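PDB 6ED2: glycosyl hydrolase family 2, TIM barrel domain protein from Faecalibacterium prausnitzii A2-165, which probably hydrolyses beta-glucuronides to free glucuronic acid, as one of the drug-reactivating beta-glucuronidases of human gut bacteria. Local coordinates for residues R317-H322 with W580-F585; Y472-T477 with D490-N495; N495-W500 with F533-T538. All coordinates share one frame; numbering follows the deposited sequence.

Interaction 1 of 3, residues R317-H322 with W580-F585; sequences RGFGRH and WNFADF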
loop_
_atom_site.group_PDB
_atom_site.type_symbol
_atom_site.label_atom_id
_atom_site.label_comp_id
_atom_site.label_asym_id
_atom_site.label_seq_id
_atom_site.Cartn_x
_atom_site.Cartn_y
_atom_site.Cartn_z
ATOM N N ARG A 317 -5.935 30.420 5.201
ATOM C CA ARG A 317 -5.831 29.115 4.551
ATOM C C ARG A 317 -4.891 28.253 5.378
ATOM O O ARG A 317 -3.829 28.719 5.813
ATOM C CB ARG A 317 -5.323 29.225 3.099
ATOM C CG ARG A 317 -3.866 29.673 2.972
ATOM C CD ARG A 317 -3.635 30.471 1.705
ATOM N NE ARG A 317 -4.236 31.795 1.814
ATOM C CZ ARG A 317 -4.148 32.742 0.883
ATOM N NH1 ARG A 317 -3.472 32.517 -0.239
ATOM N NH2 ARG A 317 -4.734 33.920 1.079
ATOM N N GLY A 318 -5.288 27.006 5.607
ATOM C CA GLY A 318 -4.489 26.126 6.429
ATOM C C GLY A 318 -5.261 24.941 6.950
ATOM O O GLY A 318 -6.045 24.337 6.213
ATOM N N PHE A 319 -5.079 24.613 8.227
ATOM C CA PHE A 319 -5.466 23.295 8.700
ATOM C C PHE A 319 -6.119 23.357 10.066
ATOM O O PHE A 319 -5.814 24.224 10.889
ATOM C CB PHE A 319 -4.252 22.349 8.807
ATOM C CG PHE A 319 -3.453 22.247 7.554
ATOM C CD1 PHE A 319 -3.821 21.346 6.554
ATOM C CD2 PHE A 319 -2.325 23.044 7.370
ATOM C CE1 PHE A 319 -3.082 21.240 5.388
ATOM C CE2 PHE A 319 -1.572 22.964 6.195
ATOM C CZ PHE A 319 -1.949 22.067 5.202
ATOM N N GLY A 320 -6.999 22.391 10.310
ATOM C CA GLY A 320 -7.119 21.844 11.640
ATOM C C GLY A 320 -6.022 20.802 11.830
ATOM O O GLY A 320 -5.757 19.981 10.953
ATOM N N ARG A 321 -5.373 20.854 12.985
ATOM C CA ARG A 321 -4.254 19.996 13.299
ATOM C C ARG A 321 -4.615 19.025 14.419
ATOM O O ARG A 321 -5.768 18.936 14.873
ATOM C CB ARG A 321 -3.047 20.858 13.670
ATOM C CG ARG A 321 -2.428 21.599 12.481
ATOM C CD ARG A 321 -1.147 22.320 12.902
ATOM N NE ARG A 321 -0.234 21.346 13.491
ATOM C CZ ARG A 321 0.665 20.661 12.799
ATOM N NH1 ARG A 321 0.800 20.881 11.497
ATOM N NH2 ARG A 321 1.413 19.751 13.406
ATOM N N HIS A 322 -3.610 18.279 14.856
ATOM C CA HIS A 322 -3.659 17.501 16.077
ATOM C C HIS A 322 -2.240 17.430 16.615
ATOM O O HIS A 322 -1.266 17.542 15.860
ATOM C CB HIS A 322 -4.216 16.082 15.856
ATOM C CG HIS A 322 -5.650 15.910 16.287
ATOM N ND1 HIS A 322 -6.080 16.137 17.581
ATOM C CD2 HIS A 322 -6.753 15.530 15.586
ATOM C CE1 HIS A 322 -7.382 15.916 17.656
ATOM N NE2 HIS A 322 -7.813 15.546 16.460
ATOM N N TRP A 580 -9.749 19.812 7.143
ATOM C CA TRP A 580 -9.502 18.703 8.058
ATOM C C TRP A 580 -8.869 17.552 7.280
ATOM O O TRP A 580 -9.478 17.042 6.341
ATOM C CB TRP A 580 -10.810 18.243 8.680
ATOM C CG TRP A 580 -10.671 17.419 9.912
ATOM C CD1 TRP A 580 -11.005 16.105 10.061
ATOM C CD2 TRP A 580 -10.209 17.868 11.185
ATOM N NE1 TRP A 580 -10.777 15.708 11.354
ATOM C CE2 TRP A 580 -10.279 16.772 12.063
ATOM C CE3 TRP A 580 -9.730 19.093 11.665
ATOM C CZ2 TRP A 580 -9.890 16.860 13.400
ATOM C CZ3 TRP A 580 -9.337 19.177 12.983
ATOM C CH2 TRP A 580 -9.424 18.065 13.840
ATOM N N ASN A 581 -7.668 17.127 7.655
ATOM C CA ASN A 581 -6.833 17.599 8.754
ATOM C C ASN A 581 -5.416 17.696 8.152
ATOM O O ASN A 581 -5.175 17.128 7.080
ATOM C CB ASN A 581 -6.898 16.592 9.908
ATOM C CG ASN A 581 -6.022 16.960 11.123
ATOM O OD1 ASN A 581 -4.795 16.806 11.108
ATOM N ND2 ASN A 581 -6.680 17.351 12.216
ATOM N N PHE A 582 -4.489 18.393 8.817
ATOM C CA PHE A 582 -3.104 18.432 8.343
ATOM C C PHE A 582 -2.556 17.028 8.051
ATOM O O PHE A 582 -1.933 16.795 7.012
ATOM C CB PHE A 582 -2.225 19.152 9.376
ATOM C CG PHE A 582 -0.740 19.097 9.068
ATOM C CD1 PHE A 582 -0.188 19.936 8.112
ATOM C CD2 PHE A 582 0.089 18.215 9.736
ATOM C CE1 PHE A 582 1.156 19.888 7.815
ATOM C CE2 PHE A 582 1.454 18.165 9.458
ATOM C CZ PHE A 582 1.987 19.002 8.498
ATOM N N ALA A 583 -2.785 16.070 8.947
ATOM C CA ALA A 583 -2.190 14.752 8.769
ATOM C C ALA A 583 -3.104 13.677 9.347
ATOM O O ALA A 583 -3.864 13.931 10.283
ATOM C CB ALA A 583 -0.794 14.693 9.426
ATOM N N ASP A 584 -3.019 12.470 8.779
ATOM C CA ASP A 584 -3.697 11.316 9.359
ATOM C C ASP A 584 -3.346 11.204 10.838
ATOM O O ASP A 584 -2.196 11.421 11.231
ATOM C CB ASP A 584 -3.297 10.013 8.643
ATOM C CG ASP A 584 -3.569 10.034 7.119
ATOM O OD1 ASP A 584 -4.499 10.736 6.644
ATOM O OD2 ASP A 584 -2.838 9.309 6.397
ATOM N N PHE A 585 -4.344 10.873 11.660
ATOM C CA PHE A 585 -4.164 10.859 13.105
ATOM C C PHE A 585 -5.001 9.737 13.684
ATOM O O PHE A 585 -5.899 9.200 13.024
ATOM C CB PHE A 585 -4.540 12.213 13.747
ATOM C CG PHE A 585 -6.000 12.608 13.564
ATOM C CD1 PHE A 585 -6.954 12.255 14.507
ATOM C CD2 PHE A 585 -6.407 13.343 12.458
ATOM C CE1 PHE A 585 -8.292 12.610 14.341
ATOM C CE2 PHE A 585 -7.748 13.712 12.286
ATOM C CZ PHE A 585 -8.690 13.350 13.233
#

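Interaction 2 of 3, residues Y472-T477 with D490-N495; sequences YTVLMT and DFVSLN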
loop_
_atom_site.group_PDB
_atom_site.type_symbol
_atom_site.label_atom_id
_atom_site.label_comp_id
_atom_site.label_asym_id
_atom_site.label_seq_id
_atom_site.Cartn_x
_atom_site.Cartn_y
_atom_site.Cartn_z
ATOM N N TYR A 472 -16.577 29.603 17.519
ATOM C CA TYR A 472 -16.706 28.207 17.914
ATOM C C TYR A 472 -17.131 27.478 16.656
ATOM O O TYR A 472 -17.684 28.090 15.747
ATOM C CB TYR A 472 -17.721 28.008 19.034
ATOM C CG TYR A 472 -19.168 28.005 18.571
ATOM C CD1 TYR A 472 -19.858 26.803 18.359
ATOM C CD2 TYR A 472 -19.859 29.205 18.365
ATOM C CE1 TYR A 472 -21.188 26.796 17.945
ATOM C CE2 TYR A 472 -21.189 29.212 17.951
ATOM C CZ TYR A 472 -21.852 28.012 17.754
ATOM O OH TYR A 472 -23.169 28.033 17.351
ATOM N N THR A 473 -16.858 26.181 16.578
ATOM C CA THR A 473 -17.126 25.509 15.315
ATOM C C THR A 473 -18.504 24.866 15.342
ATOM O O THR A 473 -18.905 24.255 16.337
ATOM C CB THR A 473 -16.048 24.474 14.985
ATOM O OG1 THR A 473 -16.106 23.409 15.939
ATOM C CG2 THR A 473 -14.668 25.124 15.011
ATOM N N VAL A 474 -19.224 25.008 14.235
ATOM C CA VAL A 474 -20.642 24.676 14.172
ATOM C C VAL A 474 -20.812 23.268 13.618
ATOM O O VAL A 474 -20.315 22.957 12.533
ATOM C CB VAL A 474 -21.407 25.703 13.322
ATOM C CG1 VAL A 474 -22.893 25.349 13.274
ATOM C CG2 VAL A 474 -21.179 27.108 13.883
ATOM N N LEU A 475 -21.517 22.429 14.375
ATOM C CA LEU A 475 -21.920 21.093 13.967
ATOM C C LEU A 475 -22.780 21.140 12.706
ATOM O O LEU A 475 -23.456 22.130 12.426
ATOM C CB LEU A 475 -22.735 20.445 15.085
ATOM C CG LEU A 475 -22.214 19.225 15.801
ATOM C CD1 LEU A 475 -23.358 18.608 16.560
ATOM C CD2 LEU A 475 -21.624 18.251 14.800
ATOM N N MET A 476 -22.798 20.019 11.972
ATOM C CA MET A 476 -23.550 19.962 10.719
ATOM C C MET A 476 -25.056 19.980 10.952
ATOM O O MET A 476 -25.814 20.429 10.078
ATOM C CB MET A 476 -23.162 18.714 9.924
ATOM C CG MET A 476 -22.029 18.958 8.911
ATOM S SD MET A 476 -21.963 17.816 7.482
ATOM C CE MET A 476 -23.053 18.635 6.294
ATOM N N THR A 477 -25.505 19.488 12.107
ATOM C CA THR A 477 -26.909 19.510 12.493
ATOM C C THR A 477 -27.359 20.847 13.075
ATOM O O THR A 477 -28.526 20.967 13.452
ATOM C CB THR A 477 -27.183 18.412 13.522
ATOM O OG1 THR A 477 -26.316 18.600 14.647
ATOM C CG2 THR A 477 -26.937 17.039 12.924
ATOM N N ASP A 490 -18.036 36.162 16.869
ATOM C CA ASP A 490 -17.574 37.318 16.097
ATOM C C ASP A 490 -17.324 36.954 14.638
ATOM O O ASP A 490 -17.338 37.826 13.757
ATOM C CB ASP A 490 -16.292 37.902 16.698
ATOM C CG ASP A 490 -16.446 38.295 18.162
ATOM O OD1 ASP A 490 -17.468 38.926 18.528
ATOM O OD2 ASP A 490 -15.530 37.989 18.952
ATOM N N PHE A 491 -17.037 35.689 14.371
ATOM C CA PHE A 491 -17.010 35.175 13.017
ATOM C C PHE A 491 -17.455 33.735 13.140
ATOM O O PHE A 491 -17.262 33.113 14.188
ATOM C CB PHE A 491 -15.630 35.332 12.342
ATOM C CG PHE A 491 -14.506 34.548 13.007
ATOM C CD1 PHE A 491 -14.187 33.265 12.578
ATOM C CD2 PHE A 491 -13.763 35.105 14.035
ATOM C CE1 PHE A 491 -13.151 32.547 13.172
ATOM C CE2 PHE A 491 -12.724 34.387 14.646
ATOM C CZ PHE A 491 -12.417 33.109 14.205
ATOM N N VAL A 492 -18.129 33.247 12.121
ATOM C CA VAL A 492 -18.700 31.908 12.174
ATOM C C VAL A 492 -17.695 30.928 11.583
ATOM O O VAL A 492 -17.041 31.228 10.575
ATOM C CB VAL A 492 -20.060 31.873 11.445
ATOM C CG1 VAL A 492 -20.584 30.455 11.333
ATOM C CG2 VAL A 492 -21.076 32.742 12.220
ATOM N N SER A 493 -17.545 29.769 12.240
ATOM C CA SER A 493 -16.678 28.678 11.794
ATOM C C SER A 493 -17.536 27.447 11.557
ATOM O O SER A 493 -18.180 26.950 12.490
ATOM C CB SER A 493 -15.597 28.355 12.836
ATOM O OG SER A 493 -14.774 29.477 13.106
ATOM N N LEU A 494 -17.532 26.938 10.328
ATOM C CA LEU A 494 -18.361 25.791 9.984
ATOM C C LEU A 494 -17.503 24.552 9.774
ATOM O O LEU A 494 -16.439 24.620 9.148
ATOM C CB LEU A 494 -19.188 26.059 8.716
ATOM C CG LEU A 494 -20.247 27.174 8.749
ATOM C CD1 LEU A 494 -21.035 27.191 7.435
ATOM C CD2 LEU A 494 -21.196 27.041 9.947
ATOM N N ASN A 495 -17.979 23.422 10.294
ATOM C CA ASN A 495 -17.464 22.099 9.956
ATOM C C ASN A 495 -18.485 21.446 9.033
ATOM O O ASN A 495 -19.559 21.040 9.486
ATOM C CB ASN A 495 -17.248 21.242 11.208
ATOM C CG ASN A 495 -16.160 21.797 12.135
ATOM O OD1 ASN A 495 -15.519 22.817 11.848
ATOM N ND2 ASN A 495 -15.955 21.122 13.254
HETATM O O HOH W 1 -19.277 29.942 14.853
HETATM O O HOH W 2 -20.083 18.863 11.758
#

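Interaction 3 of 3, residues N495-W500 with F533-T538; sequences NRYYGW and FTEYGT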
loop_
_atom_site.group_PDB
_atom_site.type_symbol
_atom_site.label_atom_id
_atom_site.label_comp_id
_atom_site.label_asym_id
_atom_site.label_seq_id
_atom_site.Cartn_x
_atom_site.Cartn_y
_atom_site.Cartn_z
ATOM N N ASN A 495 -17.979 23.422 10.294
ATOM C CA ASN A 495 -17.464 22.099 9.956
ATOM C C ASN A 495 -18.485 21.446 9.033
ATOM O O ASN A 495 -19.559 21.040 9.486
ATOM C CB ASN A 495 -17.248 21.242 11.208
ATOM C CG ASN A 495 -16.160 21.797 12.135
ATOM O OD1 ASN A 495 -15.519 22.817 11.848
ATOM N ND2 ASN A 495 -15.955 21.122 13.254
ATOM N N ARG A 496 -18.161 21.338 7.746
ATOM C CA ARG A 496 -19.126 20.851 6.768
ATOM C C ARG A 496 -18.527 19.749 5.903
ATOM O O ARG A 496 -17.370 19.828 5.490
ATOM C CB ARG A 496 -19.634 21.991 5.893
ATOM C CG ARG A 496 -20.611 22.921 6.613
ATOM C CD ARG A 496 -21.755 22.130 7.214
ATOM N NE ARG A 496 -22.720 22.966 7.924
ATOM C CZ ARG A 496 -22.657 23.256 9.225
ATOM N NH1 ARG A 496 -21.668 22.793 9.980
ATOM N NH2 ARG A 496 -23.592 24.014 9.772
ATOM N N TYR A 497 -19.334 18.728 5.628
ATOM C CA TYR A 497 -18.919 17.522 4.927
ATOM C C TYR A 497 -19.939 17.145 3.864
ATOM O O TYR A 497 -20.337 15.977 3.738
ATOM C CB TYR A 497 -18.719 16.376 5.903
ATOM C CG TYR A 497 -17.520 16.577 6.795
ATOM C CD1 TYR A 497 -16.233 16.345 6.319
ATOM C CD2 TYR A 497 -17.672 17.011 8.114
ATOM C CE1 TYR A 497 -15.122 16.518 7.137
ATOM C CE2 TYR A 497 -16.574 17.192 8.938
ATOM C CZ TYR A 497 -15.303 16.947 8.446
ATOM O OH TYR A 497 -14.214 17.135 9.264
ATOM N N TYR A 498 -20.390 18.139 3.098
ATOM C CA TYR A 498 -21.263 17.898 1.956
ATOM C C TYR A 498 -20.488 17.144 0.883
ATOM O O TYR A 498 -19.569 17.692 0.263
ATOM C CB TYR A 498 -21.799 19.217 1.417
ATOM C CG TYR A 498 -22.932 19.804 2.250
ATOM C CD1 TYR A 498 -24.191 19.207 2.265
ATOM C CD2 TYR A 498 -22.742 20.958 3.010
ATOM C CE1 TYR A 498 -25.234 19.743 3.013
ATOM C CE2 TYR A 498 -23.770 21.505 3.754
ATOM C CZ TYR A 498 -25.017 20.898 3.750
ATOM O OH TYR A 498 -26.039 21.440 4.488
ATOM N N GLY A 499 -20.853 15.888 0.660
ATOM C CA GLY A 499 -20.144 15.046 -0.277
ATOM C C GLY A 499 -19.324 13.969 0.387
ATOM O O GLY A 499 -18.745 13.134 -0.318
ATOM N N TRP A 500 -19.251 13.966 1.718
ATOM C CA TRP A 500 -18.686 12.844 2.454
ATOM C C TRP A 500 -19.738 12.225 3.376
ATOM O O TRP A 500 -20.355 11.215 3.021
ATOM C CB TRP A 500 -17.449 13.278 3.251
ATOM C CG TRP A 500 -16.768 12.094 3.891
ATOM C CD1 TRP A 500 -16.694 11.811 5.222
ATOM C CD2 TRP A 500 -16.117 11.014 3.211
ATOM N NE1 TRP A 500 -16.026 10.626 5.419
ATOM C CE2 TRP A 500 -15.661 10.115 4.196
ATOM C CE3 TRP A 500 -15.863 10.725 1.859
ATOM C CZ2 TRP A 500 -14.963 8.938 3.875
ATOM C CZ3 TRP A 500 -15.158 9.549 1.541
ATOM C CH2 TRP A 500 -14.727 8.676 2.547
ATOM N N PHE A 533 -14.403 28.163 7.111
ATOM C CA PHE A 533 -14.581 26.734 7.286
ATOM C C PHE A 533 -13.423 26.194 8.108
ATOM O O PHE A 533 -12.253 26.448 7.803
ATOM C CB PHE A 533 -14.712 26.036 5.934
ATOM C CG PHE A 533 -16.025 26.335 5.258
ATOM C CD1 PHE A 533 -17.117 25.507 5.450
ATOM C CD2 PHE A 533 -16.179 27.482 4.486
ATOM C CE1 PHE A 533 -18.339 25.808 4.861
ATOM C CE2 PHE A 533 -17.391 27.781 3.874
ATOM C CZ PHE A 533 -18.469 26.953 4.070
ATOM N N THR A 534 -13.753 25.506 9.186
ATOM C CA THR A 534 -12.743 24.931 10.048
ATOM C C THR A 534 -12.621 23.423 9.891
ATOM O O THR A 534 -11.661 22.844 10.410
ATOM C CB THR A 534 -13.039 25.282 11.516
ATOM O OG1 THR A 534 -14.450 25.184 11.748
ATOM C CG2 THR A 534 -12.568 26.699 11.821
ATOM N N GLU A 535 -13.566 22.771 9.214
ATOM C CA GLU A 535 -13.395 21.375 8.822
ATOM C C GLU A 535 -14.124 21.123 7.516
ATOM O O GLU A 535 -15.177 21.713 7.247
ATOM C CB GLU A 535 -13.917 20.381 9.869
ATOM C CG GLU A 535 -13.151 20.432 11.160
ATOM C CD GLU A 535 -13.497 19.323 12.087
ATOM O OE1 GLU A 535 -14.038 18.296 11.607
ATOM O OE2 GLU A 535 -13.208 19.480 13.295
ATOM N N TYR A 536 -13.554 20.210 6.734
ATOM C CA TYR A 536 -14.077 19.626 5.508
ATOM C C TYR A 536 -12.987 18.711 4.954
ATOM O O TYR A 536 -11.799 18.873 5.268
ATOM C CB TYR A 536 -14.490 20.689 4.487
ATOM C CG TYR A 536 -13.373 21.534 3.889
ATOM C CD1 TYR A 536 -12.952 21.321 2.576
ATOM C CD2 TYR A 536 -12.767 22.552 4.612
ATOM C CE1 TYR A 536 -11.956 22.088 2.006
ATOM C CE2 TYR A 536 -11.773 23.347 4.043
ATOM C CZ TYR A 536 -11.371 23.109 2.738
ATOM O OH TYR A 536 -10.382 23.880 2.149
ATOM N N GLY A 537 -13.410 17.714 4.176
ATOM C CA GLY A 537 -12.484 16.736 3.642
ATOM C C GLY A 537 -13.062 15.334 3.542
ATOM O O GLY A 537 -14.210 15.090 3.933
ATOM N N THR A 538 -12.282 14.398 3.005
ATOM C CA THR A 538 -12.723 13.021 2.874
ATOM C C THR A 538 -11.577 12.116 3.285
ATOM O O THR A 538 -10.403 12.450 3.099
ATOM C CB THR A 538 -13.161 12.644 1.434
ATOM O OG1 THR A 538 -12.014 12.546 0.573
ATOM C CG2 THR A 538 -14.151 13.639 0.866
#

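Interaction 1 of 3, residues R317-H322 with W580-F585
Where strand 317-320 runs out, its last carbonyl, Gly-320 O, takes a nearly straight bond from the backbone N of Phe-582 at 2.9 Å, just beyond the cis peptide that joins Trp-580 to Asn-581. Phe-319 and Phe-582 form a T-shaped pair: the edge of Phe-582 points at the face of Phe-319, with centroids 5.1 Å apart and planes at 85°. Phe-582 holds its CG anti to the backbone N (chi1 173°), and its ring lies alongside Arg-321, which covers it. NH1 of that arginine hangs 3.2 Å above the Phe-582 ring plane, over its centre, a cation-pi contact, while NH2 makes a salt bridge with Asp-340. Replacing Phe-319 by an alanine would probably open a gap beside Met-344 and leave the Phe-582 ring freer to turn beneath the guanidinium. The amide of Asn-581 works both ways: OD1 accepts from Ala-583 N at 3.0 Å, on a lone pair, closing an Asx turn, and ND2 gives a weak bond to Arg-321 O. Trp-580 lays CZ3 against Gly-320 CA at 3.7 Å, so close that a CB on Gly-320 would run into the indole. Next to it, His-322 sets CD2 over the centre of the Phe-585 ring, its ND1 bonded to the hydroxyl of Tyr-357. This is the seam of a TIM barrel, where the C-terminal ends of the first strand, 312-320, and the eighth, 574-580, meet; a cis peptide after the eighth-strand tryptophan also recurs in related clan GH-A glycosidases.

Interaction 2 of 3, residues Y472-T477 with D490-N495
Val-474 grips strand 492-495 with both its peptide groups: its N donates to Ser-493 O at 2.8 Å, and its O receives Asn-495 N in a longer bond of 3.3 Å, the pattern of parallel strands. Its side chain has CG1 anti to the backbone N (chi1 -180°), which leaves CG2 to lean over Ser-493 O and toward CG1 of Val-492. Leu-494 lies alongside, pointing the same way, and brings CD2 to 3.6 Å from Val-474 CB; beyond it Met-519 and Trp-522 of helix 508-525 complete the packing. Thr-473 and Ser-493 point to the other face. With chi1 at 66°, Thr-473 directs OG1 to Asn-440 OD1 and puts CG2 4.0 Å from Ser-493 CB, whereas the serine hydroxyl pairs with that of Thr-471. The amide of Asn-495 crosses this threonine obliquely, its OD1 3.6 Å from Thr-473 CB; the polar ends of the amide are claimed elsewhere, by Thr-534 and Glu-441. Farther along, Met-476 sets CG against Asn-495 O at 3.3 Å. Two waters bridge the segments beyond the direct bonds. One donates to Tyr-472 O at 2.6 Å and accepts from Ser-493 N; the other donates to Asn-495 O and weakly accepts from Met-476 N. Chemically the pairing is two-sided: valine and leucine face the surrounding helices, hydroxyls and an amide face the barrel interior, and where the backbones diverge water takes over the peptide groups.

Interaction 3 of 3, residues N495-W500 with F533-T538
Thr-534 OG1 donates its hydrogen bond to Asn-495 OD1 at 2.6 Å, and Tyr-497 OH donates to Glu-535 OE1, also at 2.6 Å, meeting it on the anti side of the carboxylate. Between the backbones, Arg-496 N donates to Glu-535 O at 3.0 Å. Arg-496 then folds back at chi2 (-54°), which brings NH1 to Asn-495 O at 2.8 Å, while NH2 makes a salt bridge with Glu-518. Flat groups pack as well: the Asn-495 amide and the Glu-535 carboxylate are stacked with their planes 23° apart, the tyrosine ring standing steeply to that carboxylate, and OE2 of Glu-535 makes a salt bridge with Arg-353. Gly-537 O meets the edge of the Tyr-497 ring, 3.4 Å from CD1. CH groups also pack on rings. At the end of the type II turn that runs from Tyr-497 to Trp-500, the indole offers a face to Thr-538, whose CB comes within 3.3 Å of Trp-500 CE3 and whose CA makes a CH-pi contact with the five-membered ring. Tyr-536 CB rests on Arg-496 O at 3.2 Å. The contact joins the sixth and seventh barrel strands at their C-terminal ends. Helix 508-525 covers the Arg-496 side, helix 554-570 packs on Tyr-536 and Thr-538, strand 574-580 brings Trp-580 against Tyr-497 and Glu-535, and Ile-591 of a second subunit packs on Trp-500.

How the interactions relate
All three contacts lie at or just beyond the ends of parallel strands of one TIM barrel, interactions 2 and 3 nested within the loop closed by interaction 1. Interactions 2 and 3 share Asn-495, their centres about 11 Å apart; Leu-494 O and Thr-534 N, 2.8 Å apart, probably carry the sheet across. Trp-580 N and Tyr-536 O, at 2.9 Å a probable hydrogen bond, join interactions 1 and 3. Interactions 1 and 2 do not touch. Glycerol bonded to Glu-535 and formic acid near Trp-580, both probably from the crystallisation liquor, may mark a pocket at the strand ends, where family 2 enzymes keep their active site; a magnesium ion lies about 3 Å from the nearest side-chain atom of His-322.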